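Local structure of methyltransferase (Thermus thermophilus, 1WS6) at residues Ala30-Leu35 and Gly53-Glu58; Gly156-Arg159 and Asn164-Thr167; Arg21-Arg26 and Val144-Lys149. The protein probably transfers methyl groups from S-adenosylmethionine as a Rossmann-type methyltransferase, perhaps to ribosomal RNA like known relatives of its family. All blocks are in the same frame, centred on the assembly; numbering follows the deposited sequence.

How the interactions relate
Helix 25-38 and strands 141-148, 157-161 and 164-170 of the central sheet tie the three contacts together. Interactions 2 and 3 are neighbours, their centres about 10 Å apart: strand 164-170 lies beside strand 141-148, with probable hydrogen bonds from Ala165 N to His147 O and from Thr167 N to Leu145 O, 2.8 Å each. Interaction 1 lies about 11 Å from interaction 3 and about 15 Å from interaction 2, centre to centre. Leu31 bridges these gaps, its CD1 4.3 Å from Val144 CG1 and its CB 4.2 Å from Leu166 CD1. The glycine turn of interaction 1 and Gln146 of interaction 3 probably lie near the cofactor and active site.

Interaction 1 of 3, residues Ala30-Leu35 and Gly53-Glu58; sequences ALFDYL and GAVGLE
Phe32 and Glu58 mark the closest approach of the two helical segments, with 8.4 Å between their CA atoms, so side chains rather than backbones make the contact. The Phe32 ring crosses the gap. Glu58 CG sits over one of its faces, 3.7 Å from the centroid and 23° off the normal, shifted toward the rim; the closest pair is Phe32 CE2 and Glu58 CG at 3.4 Å. This is a CH-pi contact made by the aliphatic part of an acidic side chain. Glu58 reaches the ring because CG is anti to its backbone N (chi1 180°), and a bend at chi2 then turns the carboxylate away to the backbone N-H groups of Leu5 and Gly6. Segment 53-58 leads from a glycine-rich turn into helix 54-61, after strand 44-48, where Rossmann-type methyltransferases usually hold S-adenosylmethionine; Gly53 and Gly56 fit a GxGxxG pattern, probably part of the cofactor-binding motif. At Gly53 phi is positive, and a CB would strike both the preceding carbonyl O and Leu57 CD1. On the Val55 side, Phe32 CZ lies 4.0 Å from Val55 CG2 and 3.7 Å from Val55 O, the oxygen coming in obliquely to the ring. An alanine in place of Phe32 removes this ring and would probably open a gap between the helices, leaving Glu58 CG and Val55 CG2 without an apolar neighbour there. Beyond the ring, Val55 packs on Phe45 and Phe115, and Leu31 also touches Phe115, which brings both helices down onto the sheet.

Interaction 2 of 3, residues Gly156-Arg159 and Asn164-Thr167; sequences GERR and NALT
Arg159 and Leu166 form a hydrogen-bonded pair of the antiparallel beta hairpin made by strands 157-161 and 164-170, Arg159 N to Leu166 O at 3.0 Å and Leu166 N to Arg159 O at 2.9 Å. Next to them Arg158 and Thr167 are a non-hydrogen-bonded pair, their CA atoms 4.5 Å apart, and there Arg158 CA makes a CA-H...O contact of 3.2 Å with Leu166 O. The two short strands run at 150° to each other. Arg158 carries the side-chain contact on the Thr167 face. Its CB lies 3.6 Å from Leu166 O. CG then stands between the backbone N and the carbonyl carbon (chi1 43°), and after CD a bend at chi3 (60°) turns the guanidinium across toward the neighbouring strand. One face of that group lies over Ala165, with NH1 4.4 Å from Ala165 CB. A water at the guanidinium edge, in its plane, accepts from NH2 at 2.8 Å and also bonds Thr167 OG1 at 2.7 Å. Beyond the hairpin, NH1 reaches the backbone O of Lys149, while Thr167 OG1 has its main partner in His147 NE2. Leu166 points to the other face, toward Val144 and Gln146, and the guanidinium of Arg159 leads away to a cation-pi contact with Tyr34. On the outermost strand of the sheet, Arg158 thus directs its N-H groups at neutral oxygens of water and backbone, so its positive charge is probably steadied by dipoles while one flat face lies loosely over the Ala165 methyl.

Interaction 3 of 3, residues Arg21-Arg26 and Val144-Lys149; sequences RPSPVR and VLQHPK
Strand 141-148, which lies beside strand 111-116 in the central sheet of the Rossmann-type methyltransferase fold, ends opposite the start of helix 25-38, and Gln146 spans the interval to Ser23 and Pro24. The approach is loose: the nearest CA atoms, those of Ser23 and Gln146, are 9.9 Å apart. Gln146 covers the distance with a side chain stretched out through chi1 and chi2 (177° and -175°). Its amide then uses both ends. NE2 donates to a water at 2.8 Å, and that water also lies by Ser23 OG at 2.4 Å, a separation so short that its exact value is doubtful. Without the water the two side chains would barely meet, NE2 standing 4.5 Å from Ser23 OG. On the carbonyl side, Gln146 OE1 comes to 4.4 Å from CD of Pro24, the N-cap residue of the helix, and takes a weak hydrogen bond from Tyr120 OH. Tyr120 closes an Ala-Pro-Pro-Tyr run, from Ala117, that resembles the catalytic-loop motif of related amino-group methyltransferases, so Gln146 probably borders the active site. Leu166 packs against its CB, and Leu27 also touches the side chain. One residue along, His147 points away from segment 21-26 and donates from ND1 to Pro148 O at 2.9 Å, the oxygen in the imidazole plane but ND1 well above the carbonyl plane.

Interaction 1 of 3, residues Ala30-Leu35 and Gly53-Glu58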
loop_
_atom_site.group_PDB
_atom_site.type_symbol
_atom_site.label_atom_id
_atom_site.label_comp_id
_atom_site.label_asym_id
_atom_site.label_seq_id
_atom_site.Cartn_x
_atom_site.Cartn_y
_atom_site.Cartn_z
ATOM N N ALA A 30 -0.230 -2.517 -12.959
ATOM C CA ALA A 30 0.041 -1.210 -13.562
ATOM C C ALA A 30 0.786 -0.303 -12.593
ATOM O O ALA A 30 1.765 0.340 -12.965
ATOM C CB ALA A 30 -1.262 -0.538 -14.020
ATOM N N LEU A 31 0.328 -0.256 -11.350
ATOM C CA LEU A 31 0.979 0.584 -10.360
ATOM C C LEU A 31 2.481 0.311 -10.287
ATOM O O LEU A 31 3.287 1.239 -10.321
ATOM C CB LEU A 31 0.365 0.377 -8.969
ATOM C CG LEU A 31 1.145 1.190 -7.924
ATOM C CD1 LEU A 31 1.109 2.661 -8.310
ATOM C CD2 LEU A 31 0.578 0.983 -6.541
ATOM N N PHE A 32 2.859 -0.958 -10.197
ATOM C CA PHE A 32 4.269 -1.289 -10.102
ATOM C C PHE A 32 5.068 -1.152 -11.394
ATOM O O PHE A 32 6.272 -0.890 -11.340
ATOM C CB PHE A 32 4.423 -2.671 -9.456
ATOM C CG PHE A 32 4.134 -2.655 -7.974
ATOM C CD1 PHE A 32 5.066 -2.144 -7.081
ATOM C CD2 PHE A 32 2.894 -3.027 -7.488
ATOM C CE1 PHE A 32 4.766 -1.995 -5.736
ATOM C CE2 PHE A 32 2.590 -2.880 -6.139
ATOM C CZ PHE A 32 3.532 -2.360 -5.263
ATOM N N ASP A 33 4.424 -1.304 -12.551
ATOM C CA ASP A 33 5.143 -1.126 -13.811
ATOM C C ASP A 33 5.635 0.311 -13.774
ATOM O O ASP A 33 6.760 0.613 -14.161
ATOM C CB ASP A 33 4.231 -1.261 -15.033
ATOM C CG ASP A 33 3.895 -2.694 -15.377
ATOM O OD1 ASP A 33 4.592 -3.623 -14.914
ATOM O OD2 ASP A 33 2.922 -2.876 -16.141
ATOM N N TYR A 34 4.765 1.193 -13.297
ATOM C CA TYR A 34 5.070 2.610 -13.190
ATOM C C TYR A 34 6.113 2.889 -12.113
ATOM O O TYR A 34 7.082 3.602 -12.344
ATOM C CB TYR A 34 3.799 3.386 -12.860
ATOM C CG TYR A 34 4.038 4.860 -12.656
ATOM C CD1 TYR A 34 4.362 5.685 -13.728
ATOM C CD2 TYR A 34 3.975 5.425 -11.389
ATOM C CE1 TYR A 34 4.617 7.026 -13.547
ATOM C CE2 TYR A 34 4.231 6.769 -11.198
ATOM C CZ TYR A 34 4.553 7.563 -12.281
ATOM O OH TYR A 34 4.827 8.898 -12.099
ATOM N N LEU A 35 5.906 2.315 -10.933
ATOM C CA LEU A 35 6.804 2.517 -9.809
ATOM C C LEU A 35 8.248 2.101 -10.039
ATOM O O LEU A 35 9.161 2.802 -9.612
ATOM C CB LEU A 35 6.256 1.809 -8.570
ATOM C CG LEU A 35 5.502 2.690 -7.571
ATOM C CD1 LEU A 35 4.843 3.861 -8.277
ATOM C CD2 LEU A 35 4.475 1.840 -6.843
ATOM N N GLY A 53 -1.717 -8.276 2.873
ATOM C CA GLY A 53 -0.481 -7.681 2.388
ATOM C C GLY A 53 -0.226 -7.671 0.886
ATOM O O GLY A 53 0.909 -7.452 0.457
ATOM N N ALA A 54 -1.266 -7.870 0.082
ATOM C CA ALA A 54 -1.100 -7.911 -1.370
ATOM C C ALA A 54 -0.184 -6.834 -1.956
ATOM O O ALA A 54 0.790 -7.138 -2.646
ATOM C CB ALA A 54 -2.455 -7.857 -2.047
ATOM N N VAL A 55 -0.481 -5.573 -1.676
ATOM C CA VAL A 55 0.323 -4.492 -2.222
ATOM C C VAL A 55 1.664 -4.293 -1.514
ATOM O O VAL A 55 2.697 -4.160 -2.168
ATOM C CB VAL A 55 -0.491 -3.163 -2.248
ATOM C CG1 VAL A 55 -0.971 -2.811 -0.839
ATOM C CG2 VAL A 55 0.360 -2.042 -2.837
ATOM N N GLY A 56 1.659 -4.295 -0.187
ATOM C CA GLY A 56 2.903 -4.116 0.543
ATOM C C GLY A 56 3.921 -5.234 0.310
ATOM O O GLY A 56 5.134 -4.991 0.290
ATOM N N LEU A 57 3.444 -6.466 0.158
ATOM C CA LEU A 57 4.351 -7.581 -0.075
ATOM C C LEU A 57 4.884 -7.535 -1.505
ATOM O O LEU A 57 5.999 -7.995 -1.784
ATOM C CB LEU A 57 3.645 -8.911 0.188
ATOM C CG LEU A 57 3.364 -9.175 1.671
ATOM C CD1 LEU A 57 2.629 -10.502 1.851
ATOM C CD2 LEU A 57 4.689 -9.196 2.430
ATOM N N GLU A 58 4.079 -6.980 -2.409
ATOM C CA GLU A 58 4.490 -6.861 -3.798
ATOM C C GLU A 58 5.673 -5.898 -3.827
ATOM O O GLU A 58 6.660 -6.130 -4.518
ATOM C CB GLU A 58 3.343 -6.316 -4.644
ATOM C CG GLU A 58 3.670 -6.145 -6.121
ATOM C CD GLU A 58 3.825 -7.470 -6.855
ATOM O OE1 GLU A 58 3.024 -8.395 -6.599
ATOM O OE2 GLU A 58 4.737 -7.581 -7.699
#

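Interaction 2 of 3, residues Gly156-Arg159 and Asn164-Thr167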
loop_
_atom_site.group_PDB
_atom_site.type_symbol
_atom_site.label_atom_id
_atom_site.label_comp_id
_atom_site.label_asym_id
_atom_site.label_seq_id
_atom_site.Cartn_x
_atom_site.Cartn_y
_atom_site.Cartn_z
ATOM N N GLY A 156 -4.219 15.255 -7.452
ATOM C CA GLY A 156 -3.266 14.859 -8.467
ATOM C C GLY A 156 -3.894 14.160 -9.647
ATOM O O GLY A 156 -5.115 14.140 -9.795
ATOM N N GLU A 157 -3.055 13.576 -10.491
ATOM C CA GLU A 157 -3.532 12.878 -11.674
ATOM C C GLU A 157 -4.088 11.502 -11.357
ATOM O O GLU A 157 -3.599 10.810 -10.467
ATOM C CB GLU A 157 -2.403 12.776 -12.693
ATOM C CG GLU A 157 -1.920 14.147 -13.123
ATOM C CD GLU A 157 -3.046 15.169 -13.056
ATOM O OE1 GLU A 157 -3.116 15.930 -12.059
ATOM O OE2 GLU A 157 -3.877 15.193 -13.992
ATOM N N ARG A 158 -5.122 11.108 -12.089
ATOM C CA ARG A 158 -5.727 9.812 -11.851
ATOM C C ARG A 158 -5.614 8.825 -13.002
ATOM O O ARG A 158 -5.386 9.196 -14.150
ATOM C CB ARG A 158 -7.201 9.976 -11.458
ATOM C CG ARG A 158 -7.968 10.982 -12.282
ATOM C CD ARG A 158 -9.469 10.717 -12.208
ATOM N NE ARG A 158 -9.982 10.791 -10.852
ATOM C CZ ARG A 158 -11.104 10.205 -10.453
ATOM N NH1 ARG A 158 -11.829 9.502 -11.313
ATOM N NH2 ARG A 158 -11.492 10.313 -9.190
ATOM N N ARG A 159 -5.744 7.550 -12.650
ATOM C CA ARG A 159 -5.702 6.438 -13.586
ATOM C C ARG A 159 -6.856 5.548 -13.147
ATOM O O ARG A 159 -6.913 5.134 -11.991
ATOM C CB ARG A 159 -4.395 5.643 -13.472
ATOM C CG ARG A 159 -3.215 6.150 -14.307
ATOM C CD ARG A 159 -2.303 7.049 -13.495
ATOM N NE ARG A 159 -0.937 7.091 -14.017
ATOM C CZ ARG A 159 -0.073 6.076 -13.958
ATOM N NH1 ARG A 159 -0.426 4.921 -13.398
ATOM N NH2 ARG A 159 1.152 6.219 -14.450
ATOM N N ASN A 164 -12.224 0.866 -10.123
ATOM C CA ASN A 164 -11.343 1.515 -9.167
ATOM C C ASN A 164 -10.454 2.547 -9.839
ATOM O O ASN A 164 -10.154 2.454 -11.030
ATOM C CB ASN A 164 -10.442 0.497 -8.476
ATOM C CG ASN A 164 -11.212 -0.628 -7.835
ATOM O OD1 ASN A 164 -11.436 -1.677 -8.447
ATOM N ND2 ASN A 164 -11.635 -0.419 -6.598
ATOM N N ALA A 165 -10.027 3.531 -9.064
ATOM C CA ALA A 165 -9.148 4.560 -9.581
ATOM C C ALA A 165 -7.980 4.739 -8.620
ATOM O O ALA A 165 -8.068 4.387 -7.442
ATOM C CB ALA A 165 -9.904 5.873 -9.729
ATOM N N LEU A 166 -6.877 5.261 -9.135
ATOM C CA LEU A 166 -5.722 5.529 -8.309
ATOM C C LEU A 166 -5.418 7.000 -8.494
ATOM O O LEU A 166 -5.407 7.494 -9.623
ATOM C CB LEU A 166 -4.516 4.703 -8.749
ATOM C CG LEU A 166 -4.461 3.218 -8.372
ATOM C CD1 LEU A 166 -3.193 2.599 -8.964
ATOM C CD2 LEU A 166 -4.481 3.064 -6.855
ATOM N N THR A 167 -5.213 7.713 -7.397
ATOM C CA THR A 167 -4.874 9.122 -7.485
ATOM C C THR A 167 -3.437 9.218 -7.027
ATOM O O THR A 167 -3.104 8.781 -5.929
ATOM C CB THR A 167 -5.753 9.997 -6.571
ATOM O OG1 THR A 167 -7.050 10.149 -7.157
ATOM C CG2 THR A 167 -5.128 11.371 -6.393
HETATM O O HOH W 1 -9.173 11.469 -8.098
#

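Interaction 3 of 3, residues Arg21-Arg26 and Val144-Lys149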
loop_
_atom_site.group_PDB
_atom_site.type_symbol
_atom_site.label_atom_id
_atom_site.label_comp_id
_atom_site.label_asym_id
_atom_site.label_seq_id
_atom_site.Cartn_x
_atom_site.Cartn_y
_atom_site.Cartn_z
ATOM N N ARG A 21 -11.363 -7.315 -1.089
ATOM C CA ARG A 21 -11.804 -6.864 -2.408
ATOM C C ARG A 21 -11.740 -7.944 -3.493
ATOM O O ARG A 21 -12.720 -8.180 -4.200
ATOM C CB ARG A 21 -10.984 -5.639 -2.841
ATOM C CG ARG A 21 -10.840 -5.482 -4.351
ATOM C CD ARG A 21 -11.445 -4.186 -4.847
ATOM N NE ARG A 21 -12.849 -4.077 -4.475
ATOM C CZ ARG A 21 -13.682 -3.171 -4.970
ATOM N NH1 ARG A 21 -13.250 -2.293 -5.865
ATOM N NH2 ARG A 21 -14.947 -3.138 -4.569
ATOM N N PRO A 22 -10.584 -8.614 -3.644
ATOM C CA PRO A 22 -9.338 -8.436 -2.885
ATOM C C PRO A 22 -8.498 -7.236 -3.342
ATOM O O PRO A 22 -8.143 -6.376 -2.532
ATOM C CB PRO A 22 -8.622 -9.764 -3.099
ATOM C CG PRO A 22 -9.022 -10.117 -4.507
ATOM C CD PRO A 22 -10.504 -9.803 -4.512
ATOM N N SER A 23 -8.194 -7.181 -4.638
ATOM C CA SER A 23 -7.395 -6.099 -5.222
ATOM C C SER A 23 -7.081 -6.425 -6.681
ATOM O O SER A 23 -6.268 -7.301 -6.975
ATOM C CB SER A 23 -6.085 -5.911 -4.447
ATOM O OG SER A 23 -5.244 -4.965 -5.087
ATOM N N PRO A 24 -7.713 -5.703 -7.610
ATOM C CA PRO A 24 -7.553 -5.867 -9.058
ATOM C C PRO A 24 -6.123 -6.108 -9.534
ATOM O O PRO A 24 -5.209 -5.352 -9.213
ATOM C CB PRO A 24 -8.149 -4.578 -9.622
ATOM C CG PRO A 24 -7.988 -3.597 -8.490
ATOM C CD PRO A 24 -8.368 -4.424 -7.302
ATOM N N VAL A 25 -5.950 -7.171 -10.313
ATOM C CA VAL A 25 -4.649 -7.535 -10.844
ATOM C C VAL A 25 -4.073 -6.533 -11.836
ATOM O O VAL A 25 -2.885 -6.227 -11.762
ATOM C CB VAL A 25 -4.685 -8.927 -11.509
ATOM C CG1 VAL A 25 -3.395 -9.177 -12.263
ATOM C CG2 VAL A 25 -4.858 -9.993 -10.448
ATOM N N ARG A 26 -4.872 -6.013 -12.766
ATOM C CA ARG A 26 -4.287 -5.058 -13.697
ATOM C C ARG A 26 -3.938 -3.749 -13.000
ATOM O O ARG A 26 -3.081 -2.998 -13.460
ATOM C CB ARG A 26 -5.177 -4.830 -14.925
ATOM C CG ARG A 26 -6.647 -4.617 -14.684
ATOM C CD ARG A 26 -7.423 -4.853 -16.003
ATOM N NE ARG A 26 -6.954 -4.008 -17.106
ATOM C CZ ARG A 26 -7.287 -2.728 -17.278
ATOM N NH1 ARG A 26 -8.101 -2.124 -16.423
ATOM N NH2 ARG A 26 -6.801 -2.048 -18.309
ATOM N N VAL A 144 -0.113 7.442 -3.107
ATOM C CA VAL A 144 -1.010 6.797 -4.046
ATOM C C VAL A 144 -2.259 6.387 -3.293
ATOM O O VAL A 144 -2.187 5.668 -2.298
ATOM C CB VAL A 144 -0.373 5.551 -4.667
ATOM C CG1 VAL A 144 -1.364 4.897 -5.624
ATOM C CG2 VAL A 144 0.918 5.934 -5.389
ATOM N N LEU A 145 -3.405 6.835 -3.781
ATOM C CA LEU A 145 -4.664 6.536 -3.126
ATOM C C LEU A 145 -5.574 5.701 -4.032
ATOM O O LEU A 145 -5.819 6.080 -5.176
ATOM C CB LEU A 145 -5.331 7.868 -2.754
ATOM C CG LEU A 145 -4.311 8.946 -2.304
ATOM C CD1 LEU A 145 -4.965 10.323 -2.184
ATOM C CD2 LEU A 145 -3.695 8.544 -0.974
ATOM N N GLN A 146 -6.043 4.550 -3.547
ATOM C CA GLN A 146 -6.948 3.719 -4.345
ATOM C C GLN A 146 -8.349 3.949 -3.808
ATOM O O GLN A 146 -8.543 4.034 -2.604
ATOM C CB GLN A 146 -6.605 2.229 -4.246
ATOM C CG GLN A 146 -7.587 1.353 -5.026
ATOM C CD GLN A 146 -7.345 -0.144 -4.855
ATOM O OE1 GLN A 146 -8.282 -0.912 -4.609
ATOM N NE2 GLN A 146 -6.090 -0.568 -5.004
ATOM N N HIS A 147 -9.328 4.035 -4.699
ATOM C CA HIS A 147 -10.699 4.301 -4.288
ATOM C C HIS A 147 -11.672 4.046 -5.434
ATOM O O HIS A 147 -11.265 3.793 -6.566
ATOM C CB HIS A 147 -10.795 5.764 -3.884
ATOM C CG HIS A 147 -10.307 6.702 -4.948
ATOM N ND1 HIS A 147 -11.016 6.955 -6.101
ATOM C CD2 HIS A 147 -9.156 7.409 -5.054
ATOM C CE1 HIS A 147 -10.326 7.776 -6.871
ATOM N NE2 HIS A 147 -9.192 8.066 -6.260
ATOM N N PRO A 148 -12.979 4.098 -5.154
ATOM C CA PRO A 148 -13.916 3.865 -6.260
ATOM C C PRO A 148 -13.804 5.017 -7.254
ATOM O O PRO A 148 -13.695 6.179 -6.856
ATOM C CB PRO A 148 -15.277 3.789 -5.562
ATOM C CG PRO A 148 -15.060 4.477 -4.235
ATOM C CD PRO A 148 -13.668 4.089 -3.852
ATOM N N LYS A 149 -13.814 4.694 -8.545
ATOM C CA LYS A 149 -13.672 5.702 -9.592
ATOM C C LYS A 149 -14.600 6.914 -9.473
ATOM O O LYS A 149 -14.292 7.989 -9.990
ATOM C CB LYS A 149 -13.842 5.054 -10.973
ATOM C CG LYS A 149 -15.287 4.857 -11.431
ATOM C CD LYS A 149 -15.331 4.183 -12.803
ATOM C CE LYS A 149 -16.602 4.522 -13.581
ATOM N NZ LYS A 149 -17.857 4.178 -12.866
HETATM O O HOH W 2 -5.449 -2.992 -3.701
#